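Local coordinates for MexT protein (Pseudomonas aeruginosa, PDB 6L33) that activates transcription of the MexEF-OprN efflux pump, probably by binding DNA as a LysR-type regulator whose regulatory domain is this chain, at residues N138-G141 against T142-G146; G115-D118 against E119-K123. One frame throughout, in Å; residues are numbered along the deposited sequence.

Interaction 1. Residues N138-G141 against T142-G146; sequences NGLG and TLLAG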
ATOM      1  N   ASN B 138      -3.255   5.739  -1.981  1.00 22.55           N
ATOM      2  CA  ASN B 138      -3.341   6.397  -0.684  1.00 22.88           C
ATOM      3  C   ASN B 138      -1.996   6.993  -0.283  1.00 25.33           C
ATOM      4  O   ASN B 138      -0.930   6.465  -0.612  1.00 19.20           O
ATOM      5  CB  ASN B 138      -3.832   5.424   0.390  1.00 26.20           C
ATOM      6  CG  ASN B 138      -2.987   4.166   0.482  1.00 33.32           C
ATOM      7  OD1 ASN B 138      -1.820   4.212   0.871  1.00 41.53           O
ATOM      8  ND2 ASN B 138      -3.582   3.029   0.142  1.00 32.56           N
ATOM      9  N   GLY B 139      -2.059   8.118   0.433  1.00 20.86           N
ATOM     10  CA  GLY B 139      -0.877   8.868   0.800  1.00 21.06           C
ATOM     11  C   GLY B 139      -0.378   9.828  -0.256  1.00 16.51           C
ATOM     12  O   GLY B 139       0.546  10.603   0.024  1.00 17.33           O
ATOM     13  N   LEU B 140      -0.963   9.811  -1.455  1.00 16.19           N
ATOM     14  CA  LEU B 140      -0.490  10.664  -2.541  1.00 17.12           C
ATOM     15  C   LEU B 140      -0.611  12.145  -2.201  1.00 17.28           C
ATOM     16  O   LEU B 140       0.214  12.951  -2.646  1.00 18.15           O
ATOM     17  CB  LEU B 140      -1.267  10.344  -3.817  1.00 20.08           C
ATOM     18  CG  LEU B 140      -0.664  10.751  -5.159  1.00 20.55           C
ATOM     19  CD1 LEU B 140       0.759  10.243  -5.278  1.00 14.57           C
ATOM     20  CD2 LEU B 140      -1.528  10.212  -6.292  1.00 15.52           C
ATOM     21  N   GLY B 141      -1.622  12.522  -1.416  1.00 15.33           N
ATOM     22  CA  GLY B 141      -1.772  13.916  -1.034  1.00 16.74           C
ATOM     23  C   GLY B 141      -0.637  14.421  -0.167  1.00 18.12           C
ATOM     24  O   GLY B 141      -0.250  15.590  -0.265  1.00 17.24           O
ATOM     25  N   THR B 142      -0.090  13.556   0.687  1.00 14.33           N
ATOM     26  CA  THR B 142       1.067  13.935   1.488  1.00 13.69           C
ATOM     27  C   THR B 142       2.301  14.149   0.620  1.00 16.89           C
ATOM     28  O   THR B 142       3.188  14.930   0.981  1.00 26.32           O
ATOM     29  CB  THR B 142       1.335  12.866   2.552  1.00 25.44           C
ATOM     30  OG1 THR B 142       0.193  12.745   3.407  1.00 28.46           O
ATOM     31  CG2 THR B 142       2.512  13.254   3.402  1.00 28.13           C
ATOM     32  N   LEU B 143       2.367  13.486  -0.533  1.00 15.15           N
ATOM     33  CA  LEU B 143       3.527  13.644  -1.401  1.00 16.93           C
ATOM     34  C   LEU B 143       3.412  14.870  -2.301  1.00 13.33           C
ATOM     35  O   LEU B 143       4.436  15.460  -2.666  1.00 18.82           O
ATOM     36  CB  LEU B 143       3.728  12.381  -2.242  1.00 12.58           C
ATOM     37  CG  LEU B 143       3.824  11.071  -1.456  1.00 15.94           C
ATOM     38  CD1 LEU B 143       4.264   9.928  -2.363  1.00 13.74           C
ATOM     39  CD2 LEU B 143       4.769  11.211  -0.265  1.00 13.49           C
ATOM     40  N   LEU B 144       2.195  15.278  -2.662  1.00 13.87           N
ATOM     41  CA  LEU B 144       2.021  16.442  -3.522  1.00 13.87           C
ATOM     42  C   LEU B 144       1.950  17.756  -2.756  1.00 14.00           C
ATOM     43  O   LEU B 144       2.138  18.817  -3.365  1.00 11.77           O
ATOM     44  CB  LEU B 144       0.752  16.303  -4.369  1.00 13.40           C
ATOM     45  CG  LEU B 144       0.561  15.006  -5.154  1.00 16.59           C
ATOM     46  CD1 LEU B 144      -0.771  15.025  -5.886  1.00 18.25           C
ATOM     47  CD2 LEU B 144       1.704  14.805  -6.122  1.00 14.84           C
ATOM     48  N   ALA B 145       1.684  17.708  -1.450  1.00 14.73           N
ATOM     49  CA  ALA B 145       1.448  18.922  -0.677  1.00 22.28           C
ATOM     50  C   ALA B 145       2.633  19.877  -0.769  1.00 17.57           C
ATOM     51  O   ALA B 145       3.793  19.468  -0.688  1.00 15.41           O
ATOM     52  CB  ALA B 145       1.172  18.569   0.787  1.00 10.62           C
ATOM     53  N   GLY B 146       2.331  21.163  -0.948  1.00 13.35           N
ATOM     54  CA  GLY B 146       3.368  22.171  -1.035  1.00 11.11           C
ATOM     55  C   GLY B 146       4.214  22.120  -2.286  1.00 19.10           C
ATOM     56  O   GLY B 146       5.276  22.750  -2.324  1.00 17.30           O
TER
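Leu140 and Leu144 sit one turn apart on the short helix 140-144, which lies against a five-stranded sheet in the periplasmic-binding-protein-like fold of this LysR regulatory domain. Most of the backbone bonds are weak. The one bond across the segments that is not weak runs from Leu144 N to Leu140 O at 3.1 Å, with the donor 15° off the carbonyl plane. The same oxygen also takes a weak bond from Leu143 N, at 3.1 Å. Gly139 O is shared in a similar way, weakly, between Thr142 N and Leu143 N, and Ala145 N closes the last turn with a weak bond to Gly141 O just where the chain leaves helical geometry. Three- and four-residue spacings are thus mixed along this helix of five residues.

Apolar contact is slight within the helix: Leu140 CG stands 4.3 Å from Leu144 CD1. Both side chains look instead to the sheet, onto Val107 and Ala105 of strand 103-107, while Leu143 rests on Leu132 and Val134 and also meets Leu27 of the second subunit. With CG anti to its carbonyl carbon and beside its backbone N (chi1 -51°), Leu144 brings CG to 3.3 Å from Leu140 O.

Interaction 2. Residues G115-D118 against E119-K123; sequences GFVD and EELEK. With SO4 (sulfate ion), chain G.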
ATOM      1  N   GLY B 115       3.085   6.193 -18.576  1.00 13.60           N
ATOM      2  CA  GLY B 115       1.802   5.528 -18.471  1.00 15.84           C
ATOM      3  C   GLY B 115       0.920   5.758 -19.678  1.00 12.77           C
ATOM      4  O   GLY B 115       1.397   6.171 -20.740  1.00 12.75           O
ATOM      5  N   PHE B 116      -0.376   5.493 -19.522  1.00 16.34           N
ATOM      6  CA  PHE B 116      -1.302   5.661 -20.635  1.00 19.28           C
ATOM      7  C   PHE B 116      -1.472   7.126 -21.012  1.00 15.53           C
ATOM      8  O   PHE B 116      -1.662   7.439 -22.192  1.00 13.25           O
ATOM      9  CB  PHE B 116      -2.649   5.038 -20.284  1.00 18.09           C
ATOM     10  CG  PHE B 116      -2.631   3.536 -20.265  1.00 26.08           C
ATOM     11  CD1 PHE B 116      -2.515   2.818 -21.445  1.00 26.62           C
ATOM     12  CD2 PHE B 116      -2.724   2.842 -19.069  1.00 27.75           C
ATOM     13  CE1 PHE B 116      -2.497   1.436 -21.432  1.00 25.44           C
ATOM     14  CE2 PHE B 116      -2.706   1.460 -19.051  1.00 28.03           C
ATOM     15  CZ  PHE B 116      -2.591   0.756 -20.233  1.00 24.30           C
ATOM     16  N   VAL B 117      -1.404   8.029 -20.033  1.00 19.58           N
ATOM     17  CA  VAL B 117      -1.447   9.459 -20.331  1.00 15.27           C
ATOM     18  C   VAL B 117      -0.319   9.830 -21.288  1.00 14.85           C
ATOM     19  O   VAL B 117      -0.524  10.545 -22.274  1.00 17.83           O
ATOM     20  CB  VAL B 117      -1.380  10.280 -19.030  1.00 14.48           C
ATOM     21  CG1 VAL B 117      -0.971  11.717 -19.322  1.00 11.37           C
ATOM     22  CG2 VAL B 117      -2.720  10.233 -18.304  1.00 13.21           C
ATOM     23  N   ASP B 118       0.890   9.336 -21.009  1.00 16.05           N
ATOM     24  CA  ASP B 118       2.019   9.577 -21.900  1.00 10.36           C
ATOM     25  C   ASP B 118       1.775   8.967 -23.273  1.00 14.32           C
ATOM     26  O   ASP B 118       2.143   9.553 -24.298  1.00 16.35           O
ATOM     27  CB  ASP B 118       3.293   9.012 -21.279  1.00 12.08           C
ATOM     28  CG  ASP B 118       3.540   9.543 -19.883  1.00 10.55           C
ATOM     29  OD1 ASP B 118       3.991  10.700 -19.766  1.00 13.62           O
ATOM     30  OD2 ASP B 118       3.275   8.811 -18.906  1.00 14.11           O
ATOM     31  N   GLU B 119       1.156   7.784 -23.310  1.00 17.46           N
ATOM     32  CA  GLU B 119       0.816   7.159 -24.582  1.00 18.02           C
ATOM     33  C   GLU B 119      -0.159   8.026 -25.371  1.00 20.80           C
ATOM     34  O   GLU B 119      -0.007   8.197 -26.585  1.00 14.09           O
ATOM     35  CB  GLU B 119       0.233   5.767 -24.328  1.00 17.51           C
ATOM     36  CG  GLU B 119      -0.144   4.981 -25.571  1.00 26.86           C
ATOM     37  CD  GLU B 119      -0.700   3.605 -25.236  1.00 33.23           C
ATOM     38  OE1 GLU B 119      -0.131   2.933 -24.349  1.00 31.12           O
ATOM     39  OE2 GLU B 119      -1.707   3.200 -25.852  1.00 40.87           O
ATOM     40  N   GLU B 120      -1.150   8.605 -24.689  1.00 19.96           N
ATOM     41  CA  GLU B 120      -2.133   9.438 -25.374  1.00 18.02           C
ATOM     42  C   GLU B 120      -1.532  10.767 -25.819  1.00 17.46           C
ATOM     43  O   GLU B 120      -1.805  11.233 -26.932  1.00 16.75           O
ATOM     44  CB  GLU B 120      -3.342   9.668 -24.467  1.00 17.88           C
ATOM     45  CG  GLU B 120      -4.468  10.465 -25.113  1.00 19.45           C
ATOM     46  CD  GLU B 120      -5.134   9.740 -26.275  1.00 31.68           C
ATOM     47  OE1 GLU B 120      -5.886  10.396 -27.026  1.00 23.24           O
ATOM     48  OE2 GLU B 120      -4.915   8.519 -26.435  1.00 26.74           O
ATOM     49  N   LEU B 121      -0.716  11.393 -24.966  1.00 14.75           N
ATOM     50  CA  LEU B 121      -0.092  12.662 -25.334  1.00 16.52           C
ATOM     51  C   LEU B 121       0.846  12.494 -26.524  1.00 15.28           C
ATOM     52  O   LEU B 121       0.946  13.386 -27.374  1.00 13.45           O
ATOM     53  CB  LEU B 121       0.666  13.246 -24.142  1.00 18.44           C
ATOM     54  CG  LEU B 121      -0.172  13.818 -22.997  1.00 13.45           C
ATOM     55  CD1 LEU B 121       0.728  14.327 -21.878  1.00  9.78           C
ATOM     56  CD2 LEU B 121      -1.092  14.922 -23.501  1.00 15.75           C
ATOM     57  N   GLU B 122       1.540  11.354 -26.597  1.00 18.32           N
ATOM     58  CA  GLU B 122       2.459  11.108 -27.704  1.00 17.41           C
ATOM     59  C   GLU B 122       1.735  11.091 -29.044  1.00 14.12           C
ATOM     60  O   GLU B 122       2.304  11.507 -30.061  1.00 23.25           O
ATOM     61  CB  GLU B 122       3.197   9.786 -27.489  1.00 21.59           C
ATOM     62  CG  GLU B 122       4.329   9.529 -28.474  1.00 26.92           C
ATOM     63  CD  GLU B 122       3.859   8.859 -29.755  1.00 41.23           C
ATOM     64  OE1 GLU B 122       2.756   8.271 -29.753  1.00 52.60           O
ATOM     65  OE2 GLU B 122       4.592   8.922 -30.764  1.00 50.51           O
ATOM     66  N   LYS B 123       0.489  10.613 -29.066  1.00 20.07           N
ATOM     67  CA  LYS B 123      -0.272  10.583 -30.312  1.00 19.71           C
ATOM     68  C   LYS B 123      -0.390  11.967 -30.930  1.00 27.66           C
ATOM     69  O   LYS B 123      -0.437  12.098 -32.158  1.00 30.22           O
ATOM     70  CB  LYS B 123      -1.658   9.995 -30.060  1.00 20.87           C
ATOM     71  CG  LYS B 123      -1.628   8.541 -29.643  1.00 30.55           C
ATOM     72  CD  LYS B 123      -2.999   8.051 -29.229  1.00 29.16           C
ATOM     73  CE  LYS B 123      -2.922   6.614 -28.756  1.00 30.91           C
ATOM     74  NZ  LYS B 123      -2.143   5.784 -29.719  1.00 36.46           N
TER
HETATM   75  S   SO4 G 401      -1.814   6.410 -16.224  1.00 26.36           S
HETATM   76  O1  SO4 G 401      -1.304   5.112 -16.659  1.00 22.99           O
HETATM   77  O2  SO4 G 401      -1.065   7.476 -16.886  1.00 16.04           O
HETATM   78  O3  SO4 G 401      -3.229   6.514 -16.565  1.00 26.05           O
HETATM   79  O4  SO4 G 401      -1.654   6.533 -14.778  1.00 21.24           O
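Val117 and Leu121 form the packed side of helix 116-123, lying side by side and pointing the same way, with Val117 CG1 4.0 Å from Leu121 CD1. Leu121 is buried against Leu96 and Cys100 of helix 96-101, and Val117 reaches Tyr99 of that helix. Behind them the backbone is regular: Leu121 N meets Val117 O at 2.8 Å in a nearly straight bond, and the backbone N of Glu119, Glu120 and Glu122 each donates to the carbonyl O four residues earlier.

The glutamates make the looser side. Glu119 runs out extended, CG anti to its backbone N (chi1 -179°), which lays its carboxylate alongside the Phe116 ring. Glu119 OE1 comes no nearer than 3.8 Å to Phe116 CD1, the two planes 58° apart, while Glu120 and Glu122 bend away at chi2. The Phe116 ring itself also meets Phe179, planes at about 85°.

At the first turn, Gly115 holds the N-cap position, and its N donates to Asp118 OD2 at 2.6 Å, on the anti side of the carboxylate. Asp118 OD1 is engaged by Arg128 in a salt bridge, which ties the turn to the loop beyond the helix. A sulfate, probably from the crystallisation liquor, takes bonds from Phe116 N to O1 (3.0 Å) and from Val117 N to O2 (3.2 Å). An anion gripped by the first backbone N-H groups is typical of a helix N-terminus, here in the helix of a beta-alpha-beta unit.

Two helices of one domain show how the same local bonding adapts to its setting. Interaction 2 belongs to the helix that connects strands 103-107 and 129-134, whereas the helix of interaction 1 follows strand 129-134 and packs on both strands. Their centres are 23 Å apart and they do not touch. Interaction 1 is partly buried, with leucines turned to the sheet and contacts to the second subunit; interaction 2 is a surface contact, rich in acidic side chains, and no other protein chain of the assembly reaches it. The longer helix keeps regular four-residue bonds across its segments, while the shorter one relies largely on weak ones.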